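Local coordinates for protein CofB (Escherichia coli, PDB 4QS4) that is a minor pilin with a type IV pilin fold that initiates assembly of the CFA/III pilus in enterotoxigenic Escherichia coli, at residues Lys384-Leu389 and Lys458-Ala463; Phe150-Asp155 and Leu229-Asp234; Thr89-Thr94 and Gly102-Tyr107. All coordinates share one frame; numbering follows the deposited sequence.

Contact 1. Residues Lys384-Leu389 and Lys458-Ala463; sequences KGRIEL and KWYITA
Ile387 and Ile461 form an antiparallel hydrogen-bonded pair. Ile387 N donates to Ile461 O at 3.0 Å, and Ile461 N donates back to Ile387 O at 2.9 Å. Leu389 and Trp459 repeat the pattern, with Trp459 N to Leu389 O the shorter bond at 2.7 Å and nearly straight (178°). Between them lies the non-hydrogen-bonded pair Glu388 and Tyr460.

On the face of Ile387, Leu389, Trp459 and Ile461, Ile387 CG2 meets Ile461 CD1 at 4.0 Å. Leu389 CD1, diagonally across, also approaches Ile461 CD1. Leu407 and Ile488, on strands of the other sheet of this domain, pack against this layer. The Trp459 indole leads away from the 384-389 segment, and its NE1 bonds Gln392.

The other face is polar. Glu388 reaches out with CG anti to the backbone N (chi1 -175°) and runs beside the Tyr460 ring, their planes 44° apart. Glu388 OE1 lies 3.4 Å from Lys458 CD. Lys458 NZ itself bonds Asn390 and stays beyond salt-bridge range of the carboxylate. Arg386 NE comes to the edge of the Tyr460 ring, and Arg386 NH2 holds Glu388 OE2 in a 2.9 Å salt bridge.

The short strand 387-390 thus adds to strand 458-469 in the C-terminal domain. Its apolar side faces inward, while the salt bridge probably keeps the Glu388 carboxylate beside the tyrosine.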
loop_
_atom_site.group_PDB
_atom_site.type_symbol
_atom_site.label_atom_id
_atom_site.label_comp_id
_atom_site.label_asym_id
_atom_site.label_seq_id
_atom_site.Cartn_x
_atom_site.Cartn_y
_atom_site.Cartn_z
ATOM N N LYS A 384 -42.030 38.730 -6.215
ATOM C CA LYS A 384 -42.928 37.702 -6.735
ATOM C C LYS A 384 -42.367 37.102 -8.019
ATOM O O LYS A 384 -41.694 37.786 -8.800
ATOM C CB LYS A 384 -44.337 38.256 -6.973
ATOM C CG LYS A 384 -45.129 38.442 -5.696
ATOM C CD LYS A 384 -46.609 38.626 -5.979
ATOM C CE LYS A 384 -47.373 38.954 -4.714
ATOM N NZ LYS A 384 -48.696 39.569 -5.014
ATOM N N GLY A 385 -42.613 35.810 -8.211
ATOM C CA GLY A 385 -42.234 35.125 -9.442
ATOM C C GLY A 385 -40.814 34.595 -9.468
ATOM O O GLY A 385 -40.435 33.899 -10.411
ATOM N N ARG A 386 -40.027 34.932 -8.445
ATOM C CA ARG A 386 -38.638 34.508 -8.354
ATOM C C ARG A 386 -38.525 32.994 -8.261
ATOM O O ARG A 386 -39.470 32.311 -7.877
ATOM C CB ARG A 386 -37.943 35.132 -7.134
ATOM C CG ARG A 386 -38.450 34.652 -5.778
ATOM C CD ARG A 386 -37.765 35.392 -4.632
ATOM N NE ARG A 386 -38.115 34.853 -3.315
ATOM C CZ ARG A 386 -39.261 35.069 -2.679
ATOM N NH1 ARG A 386 -40.213 35.829 -3.218
ATOM N NH2 ARG A 386 -39.461 34.520 -1.486
ATOM N N ILE A 387 -37.353 32.483 -8.615
ATOM C CA ILE A 387 -37.034 31.088 -8.368
ATOM C C ILE A 387 -36.179 31.030 -7.113
ATOM O O ILE A 387 -35.144 31.685 -7.031
ATOM C CB ILE A 387 -36.297 30.449 -9.558
ATOM C CG1 ILE A 387 -37.183 30.490 -10.800
ATOM C CG2 ILE A 387 -35.922 29.006 -9.230
ATOM C CD1 ILE A 387 -36.413 30.390 -12.100
ATOM N N GLU A 388 -36.620 30.257 -6.128
ATOM C CA GLU A 388 -35.905 30.167 -4.865
ATOM C C GLU A 388 -35.586 28.719 -4.550
ATOM O O GLU A 388 -36.442 27.851 -4.666
ATOM C CB GLU A 388 -36.720 30.777 -3.724
ATOM C CG GLU A 388 -35.957 30.813 -2.406
ATOM C CD GLU A 388 -36.713 31.517 -1.293
ATOM O OE1 GLU A 388 -36.232 31.457 -0.138
ATOM O OE2 GLU A 388 -37.789 32.111 -1.566
ATOM N N LEU A 389 -34.350 28.472 -4.134
ATOM C CA LEU A 389 -33.891 27.122 -3.832
ATOM C C LEU A 389 -33.038 27.139 -2.569
ATOM O O LEU A 389 -32.368 28.132 -2.286
ATOM C CB LEU A 389 -33.064 26.590 -5.006
ATOM C CG LEU A 389 -33.744 26.524 -6.385
ATOM C CD1 LEU A 389 -32.703 26.343 -7.477
ATOM C CD2 LEU A 389 -34.771 25.403 -6.423
ATOM N N LYS A 458 -30.311 30.243 1.294
ATOM C CA LYS A 458 -31.179 30.313 0.108
ATOM C C LYS A 458 -30.467 30.878 -1.129
ATOM O O LYS A 458 -29.614 31.753 -1.006
ATOM C CB LYS A 458 -32.408 31.168 0.411
ATOM C CG LYS A 458 -33.236 30.691 1.594
ATOM C CD LYS A 458 -33.941 29.380 1.293
ATOM C CE LYS A 458 -34.873 28.992 2.430
ATOM N NZ LYS A 458 -35.818 27.921 2.000
ATOM N N TRP A 459 -30.823 30.348 -2.305
ATOM C CA TRP A 459 -30.451 30.916 -3.606
ATOM C C TRP A 459 -31.658 31.675 -4.123
ATOM O O TRP A 459 -32.784 31.169 -4.049
ATOM C CB TRP A 459 -30.144 29.829 -4.650
ATOM C CG TRP A 459 -28.839 29.113 -4.508
ATOM C CD1 TRP A 459 -28.670 27.810 -4.162
ATOM C CD2 TRP A 459 -27.531 29.635 -4.764
ATOM N NE1 TRP A 459 -27.336 27.488 -4.156
ATOM C CE2 TRP A 459 -26.613 28.591 -4.521
ATOM C CE3 TRP A 459 -27.044 30.883 -5.161
ATOM C CZ2 TRP A 459 -25.234 28.757 -4.658
ATOM C CZ3 TRP A 459 -25.668 31.051 -5.292
ATOM C CH2 TRP A 459 -24.781 29.991 -5.045
ATOM N N TYR A 460 -31.432 32.869 -4.656
ATOM C CA TYR A 460 -32.509 33.663 -5.255
ATOM C C TYR A 460 -32.161 34.003 -6.696
ATOM O O TYR A 460 -31.178 34.702 -6.956
ATOM C CB TYR A 460 -32.726 34.969 -4.488
ATOM C CG TYR A 460 -33.021 34.814 -3.019
ATOM C CD1 TYR A 460 -34.310 34.545 -2.568
ATOM C CD2 TYR A 460 -32.014 34.978 -2.071
ATOM C CE1 TYR A 460 -34.585 34.424 -1.213
ATOM C CE2 TYR A 460 -32.280 34.861 -0.717
ATOM C CZ TYR A 460 -33.562 34.578 -0.295
ATOM O OH TYR A 460 -33.813 34.470 1.057
ATOM N N ILE A 461 -32.979 33.518 -7.620
ATOM C CA ILE A 461 -32.779 33.773 -9.041
ATOM C C ILE A 461 -33.923 34.650 -9.535
ATOM O O ILE A 461 -35.099 34.313 -9.363
ATOM C CB ILE A 461 -32.747 32.471 -9.854
ATOM C CG1 ILE A 461 -31.854 31.438 -9.159
ATOM C CG2 ILE A 461 -32.272 32.763 -11.282
ATOM C CD1 ILE A 461 -32.092 30.029 -9.638
ATOM N N THR A 462 -33.569 35.789 -10.115
ATOM C CA THR A 462 -34.548 36.749 -10.602
ATOM C C THR A 462 -34.113 37.237 -11.976
ATOM O O THR A 462 -32.976 37.003 -12.394
ATOM C CB THR A 462 -34.690 37.957 -9.652
ATOM O OG1 THR A 462 -33.427 38.623 -9.520
ATOM C CG2 THR A 462 -35.168 37.505 -8.273
ATOM N N ALA A 463 -35.025 37.909 -12.671
ATOM C CA ALA A 463 -34.770 38.361 -14.029
ATOM C C ALA A 463 -35.672 39.530 -14.386
ATOM O O ALA A 463 -36.826 39.585 -13.959
ATOM C CB ALA A 463 -34.977 37.221 -15.023
#

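Contact 2. Residues Phe150-Asp155 and Leu229-Asp234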
loop_
_atom_site.group_PDB
_atom_site.type_symbol
_atom_site.label_atom_id
_atom_site.label_comp_id
_atom_site.label_asym_id
_atom_site.label_seq_id
_atom_site.Cartn_x
_atom_site.Cartn_y
_atom_site.Cartn_z
ATOM N N PHE A 150 24.248 -21.488 15.799
ATOM C CA PHE A 150 25.367 -20.796 15.182
ATOM C C PHE A 150 26.425 -20.534 16.232
ATOM O O PHE A 150 26.161 -19.873 17.230
ATOM C CB PHE A 150 24.907 -19.477 14.570
ATOM C CG PHE A 150 23.951 -19.660 13.436
ATOM C CD1 PHE A 150 24.413 -19.742 12.130
ATOM C CD2 PHE A 150 22.591 -19.776 13.679
ATOM C CE1 PHE A 150 23.523 -19.916 11.075
ATOM C CE2 PHE A 150 21.702 -19.955 12.634
ATOM C CZ PHE A 150 22.168 -20.027 11.335
ATOM N N ILE A 151 27.610 -21.079 16.003
ATOM C CA ILE A 151 28.732 -20.880 16.905
ATOM C C ILE A 151 29.553 -19.714 16.371
ATOM O O ILE A 151 30.106 -19.789 15.273
ATOM C CB ILE A 151 29.603 -22.142 17.031
ATOM C CG1 ILE A 151 28.843 -23.241 17.799
ATOM C CG2 ILE A 151 30.911 -21.809 17.748
ATOM C CD1 ILE A 151 27.739 -23.921 17.012
ATOM N N LEU A 152 29.595 -18.638 17.145
ATOM C CA LEU A 152 30.349 -17.453 16.784
ATOM C C LEU A 152 31.693 -17.467 17.492
ATOM O O LEU A 152 31.744 -17.464 18.717
ATOM C CB LEU A 152 29.571 -16.202 17.175
ATOM C CG LEU A 152 28.190 -16.087 16.537
ATOM C CD1 LEU A 152 27.576 -14.738 16.853
ATOM C CD2 LEU A 152 28.266 -16.305 15.033
ATOM N N THR A 153 32.771 -17.511 16.717
ATOM C CA THR A 153 34.121 -17.475 17.268
ATOM C C THR A 153 34.522 -16.032 17.549
ATOM O O THR A 153 34.262 -15.136 16.741
ATOM C CB THR A 153 35.155 -18.134 16.328
ATOM O OG1 THR A 153 36.406 -18.278 17.013
ATOM C CG2 THR A 153 35.373 -17.313 15.050
ATOM N N PHE A 154 35.144 -15.811 18.702
ATOM C CA PHE A 154 35.642 -14.491 19.064
ATOM C C PHE A 154 37.166 -14.485 18.990
ATOM O O PHE A 154 37.835 -15.153 19.778
ATOM C CB PHE A 154 35.177 -14.083 20.461
ATOM C CG PHE A 154 35.546 -12.674 20.822
ATOM C CD1 PHE A 154 34.837 -11.605 20.296
ATOM C CD2 PHE A 154 36.615 -12.411 21.674
ATOM C CE1 PHE A 154 35.178 -10.297 20.615
ATOM C CE2 PHE A 154 36.962 -11.106 21.999
ATOM C CZ PHE A 154 36.242 -10.048 21.468
ATOM N N ASP A 155 37.699 -13.731 18.030
ATOM C CA ASP A 155 39.133 -13.672 17.769
ATOM C C ASP A 155 39.732 -12.459 18.483
ATOM O O ASP A 155 39.840 -11.366 17.916
ATOM C CB ASP A 155 39.380 -13.617 16.253
ATOM C CG ASP A 155 40.741 -14.153 15.858
ATOM O OD1 ASP A 155 41.754 -13.743 16.472
ATOM O OD2 ASP A 155 40.797 -14.981 14.921
ATOM N N LEU A 229 30.185 -17.642 21.342
ATOM C CA LEU A 229 28.770 -17.666 21.667
ATOM C C LEU A 229 28.085 -18.665 20.757
ATOM O O LEU A 229 28.398 -18.741 19.571
ATOM C CB LEU A 229 28.138 -16.297 21.436
ATOM C CG LEU A 229 28.548 -15.147 22.351
ATOM C CD1 LEU A 229 27.998 -13.842 21.799
ATOM C CD2 LEU A 229 28.056 -15.384 23.769
ATOM N N ARG A 230 27.147 -19.422 21.310
ATOM C CA ARG A 230 26.285 -20.268 20.505
ATOM C C ARG A 230 24.897 -19.664 20.525
ATOM O O ARG A 230 24.265 -19.588 21.579
ATOM C CB ARG A 230 26.249 -21.709 21.019
ATOM C CG ARG A 230 25.454 -22.637 20.112
ATOM C CD ARG A 230 25.313 -24.031 20.699
ATOM N NE ARG A 230 24.480 -24.036 21.898
ATOM C CZ ARG A 230 24.145 -25.126 22.580
ATOM N NH1 ARG A 230 24.561 -26.324 22.180
ATOM N NH2 ARG A 230 23.387 -25.020 23.669
ATOM N N LEU A 231 24.450 -19.206 19.357
ATOM C CA LEU A 231 23.116 -18.647 19.189
ATOM C C LEU A 231 22.188 -19.717 18.628
ATOM O O LEU A 231 22.422 -20.234 17.539
ATOM C CB LEU A 231 23.155 -17.462 18.224
ATOM C CG LEU A 231 24.100 -16.317 18.574
ATOM C CD1 LEU A 231 24.069 -15.269 17.471
ATOM C CD2 LEU A 231 23.736 -15.704 19.917
ATOM N N SER A 232 21.142 -20.046 19.380
ATOM C CA SER A 232 20.180 -21.065 18.967
ATOM C C SER A 232 18.965 -20.387 18.371
ATOM O O SER A 232 18.430 -19.434 18.945
ATOM C CB SER A 232 19.765 -21.931 20.157
ATOM O OG SER A 232 20.845 -22.745 20.584
ATOM N N ILE A 233 18.541 -20.868 17.206
ATOM C CA ILE A 233 17.359 -20.328 16.550
ATOM C C ILE A 233 16.388 -21.457 16.214
ATOM O O ILE A 233 16.784 -22.526 15.753
ATOM C CB ILE A 233 17.755 -19.484 15.327
ATOM C CG1 ILE A 233 18.609 -18.308 15.813
ATOM C CG2 ILE A 233 16.518 -18.961 14.604
ATOM C CD1 ILE A 233 19.238 -17.491 14.727
ATOM N N ASP A 234 15.117 -21.232 16.522
ATOM C CA ASP A 234 14.077 -22.187 16.210
ATOM C C ASP A 234 13.541 -21.853 14.826
ATOM O O ASP A 234 12.856 -20.844 14.666
ATOM C CB ASP A 234 12.948 -22.117 17.242
ATOM C CG ASP A 234 11.826 -23.109 16.948
ATOM O OD1 ASP A 234 10.931 -23.258 17.801
ATOM O OD2 ASP A 234 11.839 -23.740 15.864
#
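Leu152 and Leu231 meet methyl to methyl, their CD1 atoms 3.6 Å apart. They sit diagonally across two antiparallel strands, on the face that also carries Phe150, Leu229 and Ile233. In both leucines CG stands anti to the carbonyl carbon (chi1 -58° in Leu152, -56° in Leu231), and the two branches approach at a slant. Leu229, directly across from Leu152, touches it less closely, CB to CB at 4.5 Å.

Phe150 CE2 lies 4.1 Å from Ile233 CD1, which comes to the ring obliquely. Leu231 O is at the edge of the ring, near its plane. Ile24 of helix 9-32 packs on both Phe150 and Ile233.

The reverse face carries Ile151 and Arg230. Ile151 CD1 rests 4.1 Å from Arg230 CG, so it meets the aliphatic part of the arginine. The guanidinium leads away, bonds Leu69 O through NH2, and makes a cation-pi contact with Tyr187.

Four backbone bonds fix this register. Phe150 N to Leu231 O and Leu231 N to Phe150 O are both 2.8 Å. Leu152 N to Leu229 O is 2.7 Å. Leu229 N to Leu152 O is longer at 3.1 Å. At the pair between them, Arg230 CA makes a CA-H...O contact with Phe150 O.

The two strands join at the centre of the antiparallel sheet of the pilin domain. The Phe150 and Ile233 end of the apolar face packs against helix 9-32, as in the type IV pilin fold. Arg230 is buried on the other face. Leu69 O, Tyr187 and a long, weak ion pair with Asp149 probably offset the cost of enclosing its charge.

Contact 3. Residues Thr89-Thr94 and Gly102-Tyr107; sequences TRIFFT and GTQGNY
Water joins Ile91 to Thr103 and Thr94 to Tyr107, and these two bridges are the hydrogen-bonded links between the segments. One water bonds Ile91 O at 2.8 Å and Thr103 OG1 at 2.7 Å. The second water donates to Thr94 O at 3.1 Å and accepts from Tyr107 N at 3.0 Å.

The direct contact rests on Ile91. With CG2 anti to the backbone N (chi1 -69°), Ile91 CG2 reaches to 3.4 Å from Gly105 N and also touches Thr103 OG1. Ile91 CD1 lies 4.0 Å from Gln104 OE1. The Ile91 and Thr103 side chains lie alongside each other and point opposite ways.

Thr103 OG1 sits between its own backbone N and carbonyl carbon (chi1 69°). From there Thr103 OG1 accepts from Gly105 N at 3.1 Å, which closes an ST turn. The hydroxyl serves the turn and the water bridge, among its partners. A valine in place of Thr103 would probably leave Gly105 N without its acceptor and the water without one of its mates, letting the turn relax. Gly105 comes so close to Ile91 O that a CB there would clash with this carbonyl.

On the other segment, Thr94 OG1 donates to Arg90 O at 2.7 Å, from above the carbonyl plane. Phe93 N reaches the same oxygen from the opposite face. These bonds brace the turn that presents Ile91 O. Farther out, Arg90 forms a salt bridge with Glu23 of helix 9-32, and Phe93 meets the ring of Phe30.

Both segments belong to the long loop region between strand 81-82 and helix 121-124 of the pilin domain. Ile91 is laid over the Thr103 turn, and two waters carry the hydrogen bonds between the segments, so the fit probably depends on those waters staying bound.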
loop_
_atom_site.group_PDB
_atom_site.type_symbol
_atom_site.label_atom_id
_atom_site.label_comp_id
_atom_site.label_asym_id
_atom_site.label_seq_id
_atom_site.Cartn_x
_atom_site.Cartn_y
_atom_site.Cartn_z
ATOM N N THR A 89 31.990 -24.575 2.258
ATOM C CA THR A 89 30.591 -24.773 2.613
ATOM C C THR A 89 29.618 -23.783 1.967
ATOM O O THR A 89 28.515 -24.183 1.597
ATOM C CB THR A 89 30.395 -24.738 4.139
ATOM O OG1 THR A 89 31.324 -25.633 4.753
ATOM C CG2 THR A 89 29.003 -25.173 4.501
ATOM N N ARG A 90 30.016 -22.515 1.829
ATOM C CA ARG A 90 29.120 -21.478 1.293
ATOM C C ARG A 90 28.587 -21.831 -0.096
ATOM O O ARG A 90 27.467 -21.466 -0.446
ATOM C CB ARG A 90 29.805 -20.096 1.243
ATOM C CG ARG A 90 28.938 -19.032 0.568
ATOM C CD ARG A 90 29.491 -17.617 0.660
ATOM N NE ARG A 90 29.388 -17.183 2.033
ATOM C CZ ARG A 90 28.496 -16.329 2.526
ATOM N NH1 ARG A 90 27.605 -15.698 1.765
ATOM N NH2 ARG A 90 28.528 -16.094 3.821
ATOM N N ILE A 91 29.407 -22.528 -0.876
ATOM C CA ILE A 91 29.048 -22.956 -2.224
ATOM C C ILE A 91 27.702 -23.685 -2.251
ATOM O O ILE A 91 26.910 -23.501 -3.174
ATOM C CB ILE A 91 30.151 -23.872 -2.810
ATOM C CG1 ILE A 91 31.420 -23.056 -3.084
ATOM C CG2 ILE A 91 29.695 -24.551 -4.098
ATOM C CD1 ILE A 91 32.648 -23.907 -3.337
ATOM N N PHE A 92 27.448 -24.493 -1.227
ATOM C CA PHE A 92 26.273 -25.366 -1.190
ATOM C C PHE A 92 24.997 -24.652 -0.760
ATOM O O PHE A 92 23.905 -25.175 -0.971
ATOM C CB PHE A 92 26.562 -26.571 -0.288
ATOM C CG PHE A 92 27.700 -27.401 -0.789
ATOM C CD1 PHE A 92 27.513 -28.266 -1.857
ATOM C CD2 PHE A 92 28.972 -27.276 -0.241
ATOM C CE1 PHE A 92 28.567 -29.009 -2.360
ATOM C CE2 PHE A 92 30.031 -28.021 -0.735
ATOM C CZ PHE A 92 29.829 -28.889 -1.795
ATOM N N PHE A 93 25.146 -23.465 -0.179
ATOM C CA PHE A 93 24.021 -22.630 0.257
ATOM C C PHE A 93 23.878 -21.356 -0.574
ATOM O O PHE A 93 23.137 -20.447 -0.199
ATOM C CB PHE A 93 24.191 -22.267 1.731
ATOM C CG PHE A 93 24.117 -23.453 2.639
ATOM C CD1 PHE A 93 22.909 -23.826 3.207
ATOM C CD2 PHE A 93 25.238 -24.221 2.891
ATOM C CE1 PHE A 93 22.823 -24.934 4.039
ATOM C CE2 PHE A 93 25.164 -25.338 3.717
ATOM C CZ PHE A 93 23.953 -25.693 4.293
ATOM N N THR A 94 24.590 -21.300 -1.696
ATOM C CA THR A 94 24.502 -20.181 -2.625
ATOM C C THR A 94 24.299 -20.715 -4.036
ATOM O O THR A 94 24.599 -21.873 -4.324
ATOM C CB THR A 94 25.765 -19.301 -2.587
ATOM O OG1 THR A 94 26.925 -20.116 -2.775
ATOM C CG2 THR A 94 25.861 -18.550 -1.264
ATOM N N GLY A 102 29.690 -21.474 -13.355
ATOM C CA GLY A 102 29.010 -22.358 -12.419
ATOM C C GLY A 102 29.978 -22.902 -11.383
ATOM O O GLY A 102 31.076 -23.327 -11.728
ATOM N N THR A 103 29.578 -22.870 -10.116
ATOM C CA THR A 103 30.340 -23.507 -9.040
ATOM C C THR A 103 30.095 -25.021 -9.030
ATOM O O THR A 103 29.375 -25.551 -9.876
ATOM C CB THR A 103 29.951 -22.946 -7.660
ATOM O OG1 THR A 103 28.613 -23.364 -7.317
ATOM C CG2 THR A 103 30.059 -21.423 -7.646
ATOM N N GLN A 104 30.685 -25.703 -8.051
ATOM C CA GLN A 104 30.469 -27.136 -7.852
ATOM C C GLN A 104 29.110 -27.416 -7.190
ATOM O O GLN A 104 28.689 -28.566 -7.109
ATOM C CB GLN A 104 31.600 -27.744 -7.005
ATOM C CG GLN A 104 32.979 -27.714 -7.672
ATOM C CD GLN A 104 33.579 -26.312 -7.761
ATOM O OE1 GLN A 104 33.224 -25.416 -6.986
ATOM N NE2 GLN A 104 34.482 -26.112 -8.723
ATOM N N GLY A 105 28.436 -26.374 -6.710
ATOM C CA GLY A 105 27.059 -26.491 -6.240
ATOM C C GLY A 105 26.140 -26.877 -7.381
ATOM O O GLY A 105 26.365 -26.465 -8.524
ATOM N N ASN A 106 25.114 -27.673 -7.087
ATOM C CA ASN A 106 24.226 -28.183 -8.139
ATOM C C ASN A 106 22.833 -27.572 -8.149
ATOM O O ASN A 106 21.950 -28.066 -8.849
ATOM C CB ASN A 106 24.144 -29.717 -8.067
ATOM C CG ASN A 106 25.345 -30.395 -8.706
ATOM O OD1 ASN A 106 25.808 -31.424 -8.226
ATOM N ND2 ASN A 106 25.859 -29.815 -9.785
ATOM N N TYR A 107 22.645 -26.478 -7.411
ATOM C CA TYR A 107 21.338 -25.828 -7.321
ATOM C C TYR A 107 21.407 -24.357 -7.707
ATOM O O TYR A 107 22.166 -23.584 -7.115
ATOM C CB TYR A 107 20.742 -26.013 -5.918
ATOM C CG TYR A 107 20.640 -27.476 -5.558
ATOM C CD1 TYR A 107 19.584 -28.259 -6.028
ATOM C CD2 TYR A 107 21.620 -28.091 -4.794
ATOM C CE1 TYR A 107 19.504 -29.610 -5.728
ATOM C CE2 TYR A 107 21.552 -29.438 -4.495
ATOM C CZ TYR A 107 20.497 -30.191 -4.963
ATOM O OH TYR A 107 20.439 -31.522 -4.646
HETATM O O HOH W 1 27.597 -21.831 -5.337
HETATM O O HOH W 2 24.123 -24.740 -5.485
#

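From the N terminus, the chain runs through helix 9-32 and reaches contact 3 first. Contact 3 closes a short loop, with seven residues between its segments. Contact 2 comes next and closes a longer excursion of 73 residues that includes helix 167-177 and strand 185-191. It ties strand 145-154 to strand 226-233. Contact 1 follows far along the chain, spans 68 residues and ties strand 387-390 to strand 458-469. The three are in series; none nests in or crosses another. Contacts 2 and 3 share the pilin domain, with nearest atoms about 9 Å apart, and both have neighbours on helix 9-32. Contact 1 lies about 85 Å from each, centre to centre, on the opposite side of the chain's centre.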